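Local atomic coordinates of protein, Family 18 Chitinase (Crocus vernus, PDB entry 3SIM), a protein that probably hydrolyses the beta-1,4-glycosidic bonds of chitin, as a plant glycoside hydrolase of family 18 with a TIM-barrel fold. Residues D197-Y202 with F235-S240; S160-V165 with F187-S192; I250-A255 with R264-A269; L2-I7 with N214-F219. All coordinates share one frame; numbering follows the deposited sequence.

Contact 1: residues D197-Y202 with F235-S240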
# COMPACT_ATOMS: atom_id res chain seq x y z
N ASP A 197 -19.18 -12.40 10.22
CA ASP A 197 -19.76 -11.36 11.05
C ASP A 197 -18.74 -10.47 11.75
O ASP A 197 -18.94 -9.33 11.83
CB ASP A 197 -20.81 -11.85 12.07
CG ASP A 197 -21.63 -10.66 12.71
OD1 ASP A 197 -22.36 -9.98 12.00
OD2 ASP A 197 -21.53 -10.38 13.91
N LYS A 198 -17.69 -11.06 12.27
CA LYS A 198 -16.61 -10.34 12.88
C LYS A 198 -15.84 -9.44 11.89
O LYS A 198 -15.55 -8.34 12.20
CB LYS A 198 -15.70 -11.27 13.63
CG LYS A 198 -16.22 -11.72 14.96
CD LYS A 198 -15.35 -12.69 15.60
CE LYS A 198 -16.07 -13.37 16.78
NZ LYS A 198 -15.21 -14.17 17.50
N PHE A 199 -15.60 -9.93 10.69
CA PHE A 199 -14.96 -9.15 9.68
C PHE A 199 -15.77 -7.90 9.41
O PHE A 199 -15.24 -6.86 9.43
CB PHE A 199 -14.74 -9.94 8.41
CG PHE A 199 -14.09 -9.17 7.28
CD1 PHE A 199 -12.77 -9.37 6.99
CD2 PHE A 199 -14.79 -8.34 6.46
CE1 PHE A 199 -12.16 -8.70 5.95
CE2 PHE A 199 -14.22 -7.73 5.43
CZ PHE A 199 -12.91 -7.90 5.17
N LEU A 200 -17.07 -8.05 9.24
CA LEU A 200 -17.94 -6.93 9.02
C LEU A 200 -17.90 -5.94 10.22
O LEU A 200 -17.91 -4.78 10.02
CB LEU A 200 -19.36 -7.36 8.63
CG LEU A 200 -19.57 -8.08 7.29
CD1 LEU A 200 -20.87 -8.82 7.19
CD2 LEU A 200 -19.40 -7.18 6.13
N GLY A 201 -17.84 -6.46 11.44
CA GLY A 201 -17.63 -5.63 12.61
C GLY A 201 -16.30 -4.87 12.58
O GLY A 201 -16.23 -3.72 12.90
N TYR A 202 -15.26 -5.54 12.12
CA TYR A 202 -13.95 -4.90 11.96
C TYR A 202 -13.99 -3.79 10.90
O TYR A 202 -13.45 -2.77 11.11
CB TYR A 202 -12.80 -5.88 11.72
CG TYR A 202 -12.50 -6.86 12.85
CD1 TYR A 202 -12.67 -6.52 14.18
CD2 TYR A 202 -12.10 -8.14 12.56
CE1 TYR A 202 -12.44 -7.42 15.18
CE2 TYR A 202 -11.87 -9.03 13.55
CZ TYR A 202 -12.03 -8.67 14.85
OH TYR A 202 -11.77 -9.58 15.79
N PHE A 235 -15.57 -13.23 0.24
CA PHE A 235 -16.55 -12.81 -0.75
C PHE A 235 -17.99 -12.62 -0.25
O PHE A 235 -18.68 -11.84 -0.77
CB PHE A 235 -16.42 -13.52 -2.11
CG PHE A 235 -15.18 -13.16 -2.87
CD1 PHE A 235 -15.02 -11.89 -3.36
CD2 PHE A 235 -14.15 -14.05 -3.04
CE1 PHE A 235 -13.94 -11.53 -4.01
CE2 PHE A 235 -13.03 -13.69 -3.72
CZ PHE A 235 -12.93 -12.41 -4.19
N ASP A 236 -18.40 -13.36 0.77
CA ASP A 236 -19.67 -13.13 1.44
C ASP A 236 -19.75 -11.79 2.17
O ASP A 236 -20.69 -11.11 2.06
CB ASP A 236 -20.02 -14.27 2.38
CG ASP A 236 -20.17 -15.58 1.65
OD1 ASP A 236 -20.59 -15.56 0.51
OD2 ASP A 236 -19.82 -16.60 2.17
N ALA A 237 -18.72 -11.48 2.91
CA ALA A 237 -18.56 -10.20 3.54
C ALA A 237 -18.48 -9.07 2.48
O ALA A 237 -19.09 -8.08 2.61
CB ALA A 237 -17.36 -10.21 4.40
N ALA A 238 -17.74 -9.30 1.43
CA ALA A 238 -17.58 -8.32 0.39
C ALA A 238 -18.93 -8.04 -0.29
O ALA A 238 -19.23 -6.94 -0.60
CB ALA A 238 -16.60 -8.71 -0.57
N THR A 239 -19.70 -9.09 -0.46
CA THR A 239 -21.02 -8.99 -1.01
C THR A 239 -22.00 -8.13 -0.17
O THR A 239 -22.63 -7.32 -0.70
CB THR A 239 -21.63 -10.36 -1.39
OG1 THR A 239 -20.91 -10.93 -2.44
CG2 THR A 239 -23.07 -10.26 -1.80
N SER A 240 -22.00 -8.30 1.15
CA SER A 240 -22.79 -7.48 2.04
C SER A 240 -22.36 -6.01 1.95
O SER A 240 -23.20 -5.14 1.86
CB SER A 240 -22.68 -7.93 3.48
OG SER A 240 -23.21 -9.18 3.68
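Leu200 and Phe199 press against Ala237 where helix 196-209 meets helix 230-243. These are two consecutive helices on the outside of the TIM barrel. Over the short segments their axes come within 9.6 Å and cross at -48°. The CA atoms of Leu200 and Ala237 are 6.4 Å apart, the closest such pair.

From CB, the Leu200 side chain heads toward the other helix. Its CG sits beside the backbone N and anti to the carbonyl carbon (chi1 -66°), and it splits there into two methyls. Leu200 CD2 does most of the touching. It lies 3.6 Å from Ala237 O and 4.0 Å from Ala237 CB, so it rests against both the backbone and the methyl of one residue. Leu200 CD1 comes to 4.2 Å from Ser240 CB, one helical turn on.

Phe199 adds a second apolar group. Phe199 CD2 is 3.8 Å from Ala237 CB, which meets the ring obliquely. The Ala237 methyl is thus touched by both the ring and a leucine branch, side by side. Phe199 also reaches Ile217 of strand 215-220 and the ring of Phe187, so it links this helix pair to the barrel wall.

The side chains meet as apolar groups, one methyl also resting on a backbone carbonyl oxygen, and no directional polar bond joins the segments. Close packing and burial of apolar groups probably hold the helices together here.

Contact 2: residues S160-V165 with F187-S192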
# COMPACT_ATOMS: atom_id res chain seq x y z
N SER A 160 -1.70 2.47 4.77
CA SER A 160 -2.00 1.09 4.99
C SER A 160 -1.90 0.64 6.47
O SER A 160 -1.14 -0.16 6.78
CB SER A 160 -1.21 0.17 4.04
OG SER A 160 -1.13 0.59 2.74
N PRO A 161 -2.74 1.18 7.33
CA PRO A 161 -2.75 0.84 8.74
C PRO A 161 -3.36 -0.53 9.13
O PRO A 161 -3.86 -1.27 8.33
CB PRO A 161 -3.54 2.00 9.36
CG PRO A 161 -4.45 2.35 8.43
CD PRO A 161 -3.86 2.07 7.05
N PHE A 162 -3.27 -0.84 10.41
CA PHE A 162 -3.86 -1.99 11.08
C PHE A 162 -3.93 -1.66 12.58
O PHE A 162 -3.38 -0.69 13.00
CB PHE A 162 -3.14 -3.31 10.77
CG PHE A 162 -1.66 -3.25 10.90
CD1 PHE A 162 -0.82 -2.78 9.88
CD2 PHE A 162 -1.06 -3.63 12.07
CE1 PHE A 162 0.53 -2.72 10.07
CE2 PHE A 162 0.29 -3.56 12.22
CZ PHE A 162 1.06 -3.10 11.22
N PRO A 163 -4.63 -2.47 13.36
CA PRO A 163 -5.05 -2.02 14.68
C PRO A 163 -3.85 -1.64 15.55
O PRO A 163 -3.90 -0.63 16.09
CB PRO A 163 -5.75 -3.21 15.23
CG PRO A 163 -6.42 -3.80 14.09
CD PRO A 163 -5.41 -3.64 12.96
N SER A 164 -2.79 -2.42 15.56
CA SER A 164 -1.65 -2.09 16.42
C SER A 164 -0.91 -0.78 16.10
O SER A 164 -0.28 -0.28 16.92
CB SER A 164 -0.68 -3.22 16.63
OG SER A 164 -0.18 -3.61 15.43
N VAL A 165 -1.04 -0.29 14.88
CA VAL A 165 -0.53 1.00 14.48
C VAL A 165 -1.54 2.14 14.32
O VAL A 165 -1.20 3.17 13.88
CB VAL A 165 0.42 0.90 13.25
CG1 VAL A 165 1.61 0.04 13.58
CG2 VAL A 165 -0.32 0.46 12.04
N PHE A 187 -6.55 -5.97 6.72
CA PHE A 187 -7.44 -6.91 7.38
C PHE A 187 -6.74 -8.27 7.67
O PHE A 187 -7.11 -8.96 8.54
CB PHE A 187 -8.82 -7.02 6.72
CG PHE A 187 -9.70 -5.80 6.87
CD1 PHE A 187 -10.51 -5.62 7.95
CD2 PHE A 187 -9.69 -4.83 5.93
CE1 PHE A 187 -11.27 -4.51 8.08
CE2 PHE A 187 -10.44 -3.74 6.05
CZ PHE A 187 -11.23 -3.56 7.13
N LYS A 188 -5.67 -8.57 6.97
CA LYS A 188 -4.93 -9.79 7.24
C LYS A 188 -4.28 -9.81 8.65
O LYS A 188 -3.93 -10.81 9.14
CB LYS A 188 -3.97 -10.18 6.11
CG LYS A 188 -3.02 -9.17 5.64
CD LYS A 188 -3.67 -8.20 4.63
CE LYS A 188 -2.70 -7.21 4.08
NZ LYS A 188 -1.48 -7.51 4.54
N ALA A 189 -4.24 -8.67 9.30
CA ALA A 189 -3.78 -8.52 10.66
C ALA A 189 -4.60 -9.23 11.75
O ALA A 189 -4.09 -9.59 12.73
CB ALA A 189 -3.50 -7.10 11.00
N TYR A 190 -5.88 -9.41 11.53
CA TYR A 190 -6.72 -10.11 12.46
C TYR A 190 -6.48 -11.63 12.46
O TYR A 190 -5.88 -12.15 11.55
CB TYR A 190 -8.17 -9.78 12.18
CG TYR A 190 -8.58 -8.33 12.42
CD1 TYR A 190 -8.86 -7.86 13.68
CD2 TYR A 190 -8.75 -7.47 11.37
CE1 TYR A 190 -9.25 -6.59 13.88
CE2 TYR A 190 -9.12 -6.20 11.58
CZ TYR A 190 -9.36 -5.77 12.83
OH TYR A 190 -9.75 -4.53 13.02
N ASP A 191 -6.98 -12.32 13.48
CA ASP A 191 -6.81 -13.77 13.63
C ASP A 191 -7.41 -14.55 12.51
O ASP A 191 -8.33 -14.15 11.91
CB ASP A 191 -7.57 -14.33 14.82
CG ASP A 191 -7.08 -13.90 16.08
OD1 ASP A 191 -5.89 -13.61 16.23
OD2 ASP A 191 -7.92 -13.83 16.93
N SER A 192 -6.87 -15.73 12.32
CA SER A 192 -7.29 -16.72 11.33
C SER A 192 -8.72 -17.25 11.59
O SER A 192 -9.38 -17.65 10.71
CB SER A 192 -6.25 -17.84 11.23
OG SER A 192 -6.21 -18.65 12.36
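The rings of Phe162 and Tyr190 flank this contact, each meeting a small apolar group of the other segment. One face of the Phe162 ring carries CG2 of Val165, 3.7 Å above the plane and over the ring centre. Ala189 CB lies oblique to the same ring and is closer to its root: Phe162 CB and Ala189 CB are 3.8 Å apart. The Tyr190 ring stacks on Tyr202 of helix 196-209. Pro163 comes to it obliquely, at the hydroxyl end.

Pro163 does this with its ring tip. Pro163 CG is 3.6 Å from Tyr190 OH and 3.8 Å from Tyr190 CZ. Ala189 CB is also near, 4.4 Å from Pro163 CD. Tyr190 CB does not point at the proline. The side chain swings its far end there, with CG beside the backbone N (chi1 -65°). Phe162 holds its CG between the backbone N and the carbonyl carbon (chi1 48°), which folds the ring back over Val165.

Both segments contain a short 3-10 turn. A backbone bond from Val165 N to Phe162 O, 3.0 Å, tightens the first one just before helix 166-175. Phe162 also touches Glu127, and Ser160 OG bonds to Asp123 OD1. Both acidic residues belong to the DxxDxDxE sequence signature of family 18.

These are neighbouring beta-to-alpha loops, following strands 156-159 and 182-184. They lie at the C-terminal ends of the barrel strands, where TIM-barrel enzymes carry the active site.

Contact 3: residues I250-A255 with R264-A269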
# COMPACT_ATOMS: atom_id res chain seq x y z
N ILE A 250 -10.84 -3.23 -3.38
CA ILE A 250 -10.12 -4.35 -2.81
C ILE A 250 -8.59 -4.25 -3.05
O ILE A 250 -8.14 -4.01 -4.14
CB ILE A 250 -10.59 -5.72 -3.36
CG1 ILE A 250 -12.05 -5.98 -3.07
CG2 ILE A 250 -9.69 -6.84 -2.88
CD1 ILE A 250 -12.70 -6.90 -3.95
N ALA A 251 -7.85 -4.46 -2.00
CA ALA A 251 -6.39 -4.48 -2.03
C ALA A 251 -5.75 -5.89 -1.78
O ALA A 251 -6.10 -6.59 -0.87
CB ALA A 251 -5.87 -3.51 -1.07
N VAL A 252 -4.78 -6.24 -2.56
CA VAL A 252 -4.16 -7.53 -2.44
C VAL A 252 -2.61 -7.50 -2.13
O VAL A 252 -1.89 -6.79 -2.76
CB VAL A 252 -4.46 -8.36 -3.69
CG1 VAL A 252 -3.78 -9.70 -3.64
CG2 VAL A 252 -5.93 -8.50 -3.97
N TRP A 253 -2.16 -8.28 -1.15
CA TRP A 253 -0.78 -8.51 -0.77
C TRP A 253 -0.41 -10.01 -1.04
O TRP A 253 -0.83 -10.86 -0.36
CB TRP A 253 -0.58 -8.13 0.72
CG TRP A 253 -0.38 -6.68 1.08
CD1 TRP A 253 0.80 -6.04 1.17
CD2 TRP A 253 -1.37 -5.72 1.42
NE1 TRP A 253 0.61 -4.75 1.50
CE2 TRP A 253 -0.72 -4.52 1.67
CE3 TRP A 253 -2.75 -5.76 1.52
CZ2 TRP A 253 -1.40 -3.38 2.03
CZ3 TRP A 253 -3.42 -4.61 1.86
CH2 TRP A 253 -2.74 -3.45 2.12
N THR A 254 0.31 -10.34 -2.09
CA THR A 254 0.93 -9.47 -3.05
C THR A 254 1.00 -10.27 -4.37
O THR A 254 0.76 -11.45 -4.36
CB THR A 254 2.42 -9.11 -2.66
OG1 THR A 254 3.23 -10.26 -2.78
CG2 THR A 254 2.56 -8.47 -1.26
N ALA A 255 1.38 -9.64 -5.48
CA ALA A 255 1.52 -10.38 -6.74
C ALA A 255 2.59 -11.52 -6.60
O ALA A 255 2.50 -12.56 -7.15
CB ALA A 255 1.84 -9.46 -7.86
N ARG A 264 -5.26 -16.74 -9.32
CA ARG A 264 -6.66 -17.04 -9.33
C ARG A 264 -7.47 -15.99 -8.52
O ARG A 264 -8.48 -15.56 -8.94
CB ARG A 264 -6.96 -18.47 -8.93
CG ARG A 264 -7.18 -18.75 -7.55
CD ARG A 264 -8.22 -19.83 -7.36
NE ARG A 264 -7.74 -21.13 -7.70
CZ ARG A 264 -8.43 -22.06 -8.35
NH1 ARG A 264 -9.66 -21.88 -8.70
NH2 ARG A 264 -7.85 -23.17 -8.60
N TYR A 265 -6.94 -15.59 -7.40
CA TYR A 265 -7.57 -14.62 -6.55
C TYR A 265 -7.69 -13.19 -7.16
O TYR A 265 -8.66 -12.60 -7.09
CB TYR A 265 -7.11 -14.73 -5.10
CG TYR A 265 -7.33 -16.17 -4.52
CD1 TYR A 265 -8.61 -16.72 -4.38
CD2 TYR A 265 -6.26 -16.95 -4.13
CE1 TYR A 265 -8.79 -17.99 -3.87
CE2 TYR A 265 -6.44 -18.21 -3.60
CZ TYR A 265 -7.68 -18.73 -3.48
OH TYR A 265 -7.77 -19.97 -2.97
N GLU A 266 -6.63 -12.74 -7.81
CA GLU A 266 -6.67 -11.47 -8.53
C GLU A 266 -7.80 -11.48 -9.57
O GLU A 266 -8.54 -10.50 -9.69
CB GLU A 266 -5.33 -11.20 -9.22
CG GLU A 266 -4.27 -10.61 -8.30
CD GLU A 266 -3.51 -11.68 -7.53
OE1 GLU A 266 -2.56 -11.32 -6.80
OE2 GLU A 266 -3.86 -12.87 -7.66
N GLU A 267 -7.92 -12.58 -10.29
CA GLU A 267 -8.95 -12.72 -11.32
C GLU A 267 -10.35 -12.79 -10.72
O GLU A 267 -11.30 -12.27 -11.30
CB GLU A 267 -8.68 -13.97 -12.17
CG GLU A 267 -9.57 -14.08 -13.39
CD GLU A 267 -9.30 -15.34 -14.20
N GLU A 268 -10.47 -13.43 -9.56
CA GLU A 268 -11.76 -13.58 -8.93
C GLU A 268 -12.31 -12.25 -8.38
O GLU A 268 -13.43 -11.94 -8.51
CB GLU A 268 -11.75 -14.67 -7.85
CG GLU A 268 -13.09 -14.88 -7.12
CD GLU A 268 -13.19 -16.12 -6.16
OE1 GLU A 268 -14.27 -16.56 -5.84
OE2 GLU A 268 -12.20 -16.60 -5.69
N ALA A 269 -11.45 -11.54 -7.72
CA ALA A 269 -11.75 -10.27 -7.11
C ALA A 269 -12.09 -9.11 -8.06
O ALA A 269 -12.99 -8.40 -7.83
CB ALA A 269 -10.69 -9.90 -6.20
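Glu266 OE1 is the polar centre of this contact, set against Val252, Thr254 and Ala255. It is hydrogen-bonded to Ser258 OG, which also bonds with Thr254 O. The one hydroxyl proton cannot serve both acceptors at once, so one bond may use a proton on the carboxyl group. Glu266 OE1 lies very close to Glu5 OE2 as well. Two buried carboxylates this near each other would probably share a proton, which would ease the repulsion between them.

The setting is the last beta-alpha unit of the TIM barrel. Strand 250-253 is followed by a short helix and then by helix 264-274, which covers the outer side of the strand. The strand pairs with strand 2-7 and so helps to close the barrel.

Glu266 does not point at the strand from CB. Its chain bends at CG (chi2 85°), and this brings the carboxylate in. Glu266 OE1 then lies 3.8 Å from Val252 CG1, the methyl anti to the backbone N (chi1 177°). Glu266 OE1 also comes to 4.2 Å from Ala255 CA. Thr254 O is 4.1 Å from Glu266 OE1, too far to be a bond; Ser258 connects the two.

The peptide between Trp253 and Thr254 is cis, a feature known from the end of the last barrel strand in family 18. Thr254 OG1 bonds to Tyr9 O and weakly to Asp256 N, which caps the short helix.

One turn further along helix 264-274 an isoleucine methyl meets an alanine. Ile250 CD1 sits 4.2 Å from Ala269 O and 4.3 Å from Ala269 CB.

Contact 4: residues L2-I7 with N214-F219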
# COMPACT_ATOMS: atom_id res chain seq x y z
N LEU A 2 -12.05 0.30 -8.00
CA LEU A 2 -10.65 0.33 -7.64
C LEU A 2 -10.17 -1.02 -7.19
O LEU A 2 -10.72 -1.62 -6.30
CB LEU A 2 -10.44 1.26 -6.49
CG LEU A 2 -9.26 2.14 -6.15
CD1 LEU A 2 -9.14 2.27 -4.77
CD2 LEU A 2 -7.96 2.01 -6.87
N PHE A 3 -9.08 -1.46 -7.79
CA PHE A 3 -8.34 -2.62 -7.37
C PHE A 3 -6.86 -2.30 -7.24
O PHE A 3 -6.26 -1.83 -8.16
CB PHE A 3 -8.58 -3.77 -8.35
CG PHE A 3 -7.86 -5.05 -8.00
CD1 PHE A 3 -6.74 -5.44 -8.70
CD2 PHE A 3 -8.34 -5.88 -7.03
CE1 PHE A 3 -6.09 -6.58 -8.40
CE2 PHE A 3 -7.72 -7.00 -6.70
CZ PHE A 3 -6.59 -7.37 -7.37
N VAL A 4 -6.30 -2.59 -6.09
CA VAL A 4 -4.93 -2.34 -5.71
C VAL A 4 -4.12 -3.65 -5.52
O VAL A 4 -4.44 -4.48 -4.74
CB VAL A 4 -4.88 -1.50 -4.45
CG1 VAL A 4 -3.51 -1.13 -4.15
CG2 VAL A 4 -5.74 -0.31 -4.55
N GLU A 5 -3.06 -3.78 -6.29
CA GLU A 5 -2.12 -4.88 -6.28
C GLU A 5 -0.70 -4.54 -5.79
O GLU A 5 0.04 -3.94 -6.49
CB GLU A 5 -2.05 -5.52 -7.67
CG GLU A 5 -1.26 -6.79 -7.80
CD GLU A 5 -2.02 -8.09 -7.34
OE1 GLU A 5 -3.14 -8.03 -6.93
OE2 GLU A 5 -1.48 -9.16 -7.37
N TYR A 6 -0.35 -4.95 -4.58
CA TYR A 6 1.04 -4.81 -4.13
C TYR A 6 2.02 -5.74 -4.93
O TYR A 6 1.65 -6.80 -5.26
CB TYR A 6 1.18 -4.94 -2.61
CG TYR A 6 0.58 -3.78 -1.84
CD1 TYR A 6 1.36 -2.79 -1.30
CD2 TYR A 6 -0.77 -3.63 -1.74
CE1 TYR A 6 0.77 -1.74 -0.61
CE2 TYR A 6 -1.34 -2.60 -1.10
CZ TYR A 6 -0.60 -1.65 -0.53
OH TYR A 6 -1.21 -0.65 0.11
N ILE A 7 3.19 -5.26 -5.26
CA ILE A 7 4.16 -5.99 -6.06
C ILE A 7 5.63 -5.58 -5.82
O ILE A 7 5.97 -4.46 -5.60
CB ILE A 7 3.83 -5.94 -7.61
CG1 ILE A 7 4.77 -6.84 -8.46
CG2 ILE A 7 3.95 -4.61 -8.12
CD1 ILE A 7 4.31 -7.11 -9.75
N ASN A 214 -12.00 6.89 2.85
CA ASN A 214 -12.54 5.75 2.16
C ASN A 214 -11.67 4.46 2.44
O ASN A 214 -10.55 4.34 2.00
CB ASN A 214 -12.73 5.96 0.64
CG ASN A 214 -13.69 7.14 0.24
OD1 ASN A 214 -13.52 7.64 -0.78
ND2 ASN A 214 -14.62 7.50 1.02
N VAL A 215 -12.24 3.52 3.17
CA VAL A 215 -11.53 2.31 3.53
C VAL A 215 -11.84 1.12 2.60
O VAL A 215 -12.92 0.61 2.55
CB VAL A 215 -11.84 1.88 5.01
CG1 VAL A 215 -10.98 0.75 5.44
CG2 VAL A 215 -11.79 3.02 5.95
N LEU A 216 -10.80 0.71 1.90
CA LEU A 216 -10.72 -0.55 1.19
C LEU A 216 -10.62 -1.79 2.09
O LEU A 216 -10.08 -1.78 3.16
CB LEU A 216 -9.61 -0.60 0.14
CG LEU A 216 -9.15 0.44 -0.90
CD1 LEU A 216 -9.15 -0.09 -2.26
CD2 LEU A 216 -9.79 1.80 -0.85
N ILE A 217 -11.25 -2.84 1.65
CA ILE A 217 -11.03 -4.17 2.19
C ILE A 217 -9.82 -4.87 1.54
O ILE A 217 -9.37 -4.45 0.54
CB ILE A 217 -12.27 -5.03 2.25
CG1 ILE A 217 -12.76 -5.37 0.83
CG2 ILE A 217 -13.38 -4.41 3.12
CD1 ILE A 217 -13.97 -6.28 0.75
N SER A 218 -9.36 -5.95 2.13
CA SER A 218 -8.15 -6.61 1.68
C SER A 218 -8.00 -8.08 2.08
O SER A 218 -8.59 -8.52 2.99
CB SER A 218 -6.94 -5.81 2.14
OG SER A 218 -6.78 -5.85 3.49
N PHE A 219 -7.14 -8.77 1.38
CA PHE A 219 -6.68 -10.10 1.72
C PHE A 219 -5.21 -10.36 1.29
O PHE A 219 -4.70 -9.69 0.45
CB PHE A 219 -7.60 -11.20 1.18
CG PHE A 219 -7.72 -11.25 -0.33
CD1 PHE A 219 -6.82 -11.91 -1.10
CD2 PHE A 219 -8.80 -10.66 -0.96
CE1 PHE A 219 -6.98 -11.96 -2.48
CE2 PHE A 219 -8.94 -10.72 -2.33
CZ PHE A 219 -8.04 -11.35 -3.08
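Strands 2-7 and 215-220 run in parallel on either side of strand 250-253, so Leu2 and Leu216 meet across a strand that pairs with both. The nearest CA atoms, those of Leu2 and Leu216, are 8.9 Å apart. Val4 and Ser218 form the next pair along. Side chains alone bridge this gap.

Leu216 supplies the central group. Its CG lies beside the backbone N (chi1 -42°), and CD1 reaches toward the first strand. Leu216 CD1 is 3.4 Å from Leu2 CD1. This is tighter than usual for two carbons. Both leucines have unusual torsions, so the exact spacing is doubtful, though the packing itself is clear. The other branch, Leu216 CD2, lies 4.0 Å from the same Leu2 CD1. The two side chains cross at about a right angle, with one Leu2 methyl set against the fork of Leu216.

In the TIM barrel these residues belong to the apolar core enclosed by the strands. The strand of Leu2 and Val4 is the first of the chain, and its partner on the other side is strand 28-37. Val4 touches Val32 there.

Val4 CG2, the methyl anti to its carbonyl carbon, comes to 4.1 Å from Leu216 CD1. Leu216 CD1 therefore meets methyls from two residues that alternate along one strand. The next residue, Ile217, packs against Ala238 and Leu241 of helix 230-243 on the outside of the barrel.

How the contacts relate
The chain opens with strand 2-7, which waits more than 200 residues for strand 215-220. Contact 4 closes this long loop. Contact 2 is nested inside it and joins two successive loops at the strand ends. Helix 196-209 follows, then strand 215-220, then helix 230-243. Contact 1 joins the two helices, so it crosses contact 4. Ile217 touches residues of contact 1 on both helices. Contact 3 comes last, in series with the others, and closes a short loop between the final strand and final helix. Its strand lies between the two strands of contact 4. Together the contacts tie the barrel's core, helical outer layer and loop face.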